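Local atomic coordinates of putative ketosteroid isomerase (Parabacteroides distasonis ATCC 8503, PDB entry 3KE7), a protein that is of unconfirmed function but, as a SnoaL-like member of the NTF2 superfamily, may act as a ketosteroid isomerase. Residues V111-P116 with K121-H126. Sequence-based numbering, arbitrary orientation.
Sequences VYRRNP and KIIQTH
Ile122 lays its CG1 over one face of the Tyr112 ring, 3.6 Å from the ring centroid and 16° off the normal, a CH-pi contact between partners of a non-hydrogen-bonded antiparallel pair. With CG anti to its own carbonyl carbon (chi1 -76°), Tyr112 swings the ring across the neighbouring strand, where Ile122 CD1 reaches the phenol end. The hydroxyl hydrogen-bonds to Glu23 of helix 15-28; that helix and helix 34-38, through Leu38, cover this face of the hairpin. Replacing Tyr112 by alanine would remove the ring, which would probably leave Ile122 CG1 without its aromatic face, open a gap under the helices and cost Glu23 its phenol partner.

Val111, Arg113, Lys121 and Gln124 point to the other face of the sheet. There Ile123 holds CG2 over the centre of the Arg113 guanidinium, 3.4 Å above its plane, while its CG1 meets Val111 CG1 at 3.8 Å. Val111 CG2 lies against Gln124 CB and NE2; Gln124 OE1 hydrogen-bonds to Thr109 of the second subunit. Ile123 and Gln124 both oppose Val111, a classic beta bulge: Ile123 N bonds to Val111 O at 2.8 Å, Gln124 N reaches the same oxygen only weakly, and Val111 N returns a 2.8 Å bond to Gln124 O. Beyond the bulge, Arg113 and Lys121 exchange two backbone bonds.

Salt bridges from Arg113 NH2 to Asp40 and Asp42 probably balance its charge and help keep the guanidinium flat against Ile123. Within the mixed sheet of the NTF2-like fold, this hairpin combines a largely apolar, helix-covered side, holding one phenol hydrogen bond, with a face where Val111 and Gln124 meet the second subunit.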
loop_
_atom_site.group_PDB
_atom_site.type_symbol
_atom_site.label_atom_id
_atom_site.label_comp_id
_atom_site.label_asym_id
_atom_site.label_seq_id
_atom_site.Cartn_x
_atom_site.Cartn_y
_atom_site.Cartn_z
ATOM N N VAL B 111 2.992 -4.391 -2.950
ATOM C CA VAL B 111 2.568 -5.680 -2.428
ATOM C C VAL B 111 2.896 -6.727 -3.511
ATOM O O VAL B 111 2.418 -6.629 -4.621
ATOM C CB VAL B 111 1.110 -5.736 -2.098
ATOM C CG1 VAL B 111 0.788 -7.129 -1.522
ATOM C CG2 VAL B 111 0.735 -4.637 -1.067
ATOM N N TYR B 112 3.729 -7.721 -3.144
ATOM C CA TYR B 112 4.106 -8.837 -3.988
ATOM C C TYR B 112 3.394 -10.098 -3.514
ATOM O O TYR B 112 3.196 -10.298 -2.296
ATOM C CB TYR B 112 5.621 -9.118 -3.884
ATOM C CG TYR B 112 6.559 -8.168 -4.612
ATOM C CD1 TYR B 112 6.830 -6.915 -4.121
ATOM C CD2 TYR B 112 7.218 -8.577 -5.761
ATOM C CE1 TYR B 112 7.755 -6.088 -4.714
ATOM C CE2 TYR B 112 8.112 -7.748 -6.403
ATOM C CZ TYR B 112 8.376 -6.498 -5.873
ATOM O OH TYR B 112 9.316 -5.672 -6.496
ATOM N N ARG B 113 2.975 -10.923 -4.462
ATOM C CA ARG B 113 2.312 -12.166 -4.205
ATOM C C ARG B 113 3.073 -13.271 -4.885
ATOM O O ARG B 113 3.422 -13.137 -6.059
ATOM C CB ARG B 113 0.850 -12.142 -4.707
ATOM C CG ARG B 113 0.066 -13.482 -4.483
ATOM C CD ARG B 113 -1.378 -13.421 -4.960
ATOM N NE ARG B 113 -1.402 -13.128 -6.377
ATOM C CZ ARG B 113 -2.306 -12.356 -7.010
ATOM N NH1 ARG B 113 -3.329 -11.783 -6.365
ATOM N NH2 ARG B 113 -2.168 -12.126 -8.316
ATOM N N ARG B 114 3.321 -14.348 -4.149
ATOM C CA ARG B 114 4.022 -15.491 -4.687
ATOM C C ARG B 114 3.002 -16.342 -5.425
ATOM O O ARG B 114 2.018 -16.769 -4.825
ATOM C CB ARG B 114 4.685 -16.286 -3.556
ATOM C CG ARG B 114 5.558 -17.463 -4.094
ATOM C CD ARG B 114 6.292 -18.163 -2.955
ATOM N NE ARG B 114 5.325 -18.648 -1.992
ATOM C CZ ARG B 114 5.493 -18.671 -0.669
ATOM N NH1 ARG B 114 6.641 -18.266 -0.099
ATOM N NH2 ARG B 114 4.494 -19.097 0.094
ATOM N N ASN B 115 3.226 -16.542 -6.716
ATOM C CA ASN B 115 2.362 -17.378 -7.534
ATOM C C ASN B 115 2.757 -18.850 -7.357
ATOM O O ASN B 115 3.786 -19.139 -6.754
ATOM C CB ASN B 115 2.298 -16.906 -9.018
ATOM C CG ASN B 115 3.610 -17.151 -9.872
ATOM O OD1 ASN B 115 4.451 -18.026 -9.577
ATOM N ND2 ASN B 115 3.703 -16.400 -11.025
ATOM N N PRO B 116 1.895 -19.776 -7.809
ATOM C CA PRO B 116 2.207 -21.221 -7.683
ATOM C C PRO B 116 3.540 -21.638 -8.291
ATOM O O PRO B 116 4.149 -22.608 -7.826
ATOM C CB PRO B 116 1.056 -21.880 -8.421
ATOM C CG PRO B 116 -0.110 -21.001 -8.146
ATOM C CD PRO B 116 0.449 -19.559 -8.011
ATOM N N LYS B 121 5.120 -11.645 -7.856
ATOM C CA LYS B 121 4.626 -10.627 -8.750
ATOM C C LYS B 121 3.948 -9.521 -7.967
ATOM O O LYS B 121 3.286 -9.773 -6.970
ATOM C CB LYS B 121 3.622 -11.243 -9.684
ATOM C CG LYS B 121 4.082 -12.465 -10.448
ATOM C CD LYS B 121 5.160 -12.163 -11.396
ATOM C CE LYS B 121 4.717 -11.463 -12.589
ATOM N NZ LYS B 121 5.668 -11.932 -13.709
ATOM N N ILE B 122 4.066 -8.295 -8.488
ATOM C CA ILE B 122 3.451 -7.141 -7.874
ATOM C C ILE B 122 1.929 -7.142 -8.174
ATOM O O ILE B 122 1.493 -7.211 -9.325
ATOM C CB ILE B 122 4.087 -5.827 -8.369
ATOM C CG1 ILE B 122 5.539 -5.758 -7.902
ATOM C CG2 ILE B 122 3.306 -4.600 -7.863
ATOM C CD1 ILE B 122 6.322 -4.596 -8.531
ATOM N N ILE B 123 1.146 -7.057 -7.094
ATOM C CA ILE B 123 -0.290 -6.948 -7.173
ATOM C C ILE B 123 -0.792 -5.558 -6.755
ATOM O O ILE B 123 -1.923 -5.225 -7.025
ATOM C CB ILE B 123 -1.042 -8.032 -6.393
ATOM C CG1 ILE B 123 -0.850 -7.913 -4.903
ATOM C CG2 ILE B 123 -0.531 -9.403 -6.869
ATOM C CD1 ILE B 123 -1.865 -8.770 -4.096
ATOM N N GLN B 124 0.051 -4.752 -6.155
ATOM C CA GLN B 124 -0.332 -3.388 -5.793
ATOM C C GLN B 124 0.885 -2.511 -5.695
ATOM O O GLN B 124 1.882 -2.895 -5.090
ATOM C CB GLN B 124 -1.082 -3.373 -4.445
ATOM C CG GLN B 124 -1.707 -2.034 -4.076
ATOM C CD GLN B 124 -0.790 -0.951 -3.519
ATOM O OE1 GLN B 124 -1.193 0.189 -3.508
ATOM N NE2 GLN B 124 0.452 -1.321 -3.041
ATOM N N THR B 125 0.779 -1.295 -6.233
ATOM C CA THR B 125 1.850 -0.307 -6.192
ATOM C C THR B 125 1.231 1.025 -5.811
ATOM O O THR B 125 0.199 1.445 -6.388
ATOM C CB THR B 125 2.519 -0.147 -7.568
ATOM O OG1 THR B 125 3.122 -1.389 -7.938
ATOM C CG2 THR B 125 3.494 0.985 -7.561
ATOM N N HIS B 126 1.833 1.696 -4.841
ATOM C CA HIS B 126 1.426 3.039 -4.438
ATOM C C HIS B 126 2.670 3.896 -4.294
ATOM O O HIS B 126 3.454 3.719 -3.366
ATOM C CB HIS B 126 0.644 3.009 -3.107
ATOM C CG HIS B 126 -0.117 4.279 -2.790
ATOM N ND1 HIS B 126 -1.312 4.254 -2.081
ATOM C CD2 HIS B 126 0.174 5.593 -2.997
ATOM C CE1 HIS B 126 -1.713 5.511 -1.887
ATOM N NE2 HIS B 126 -0.870 6.332 -2.482
#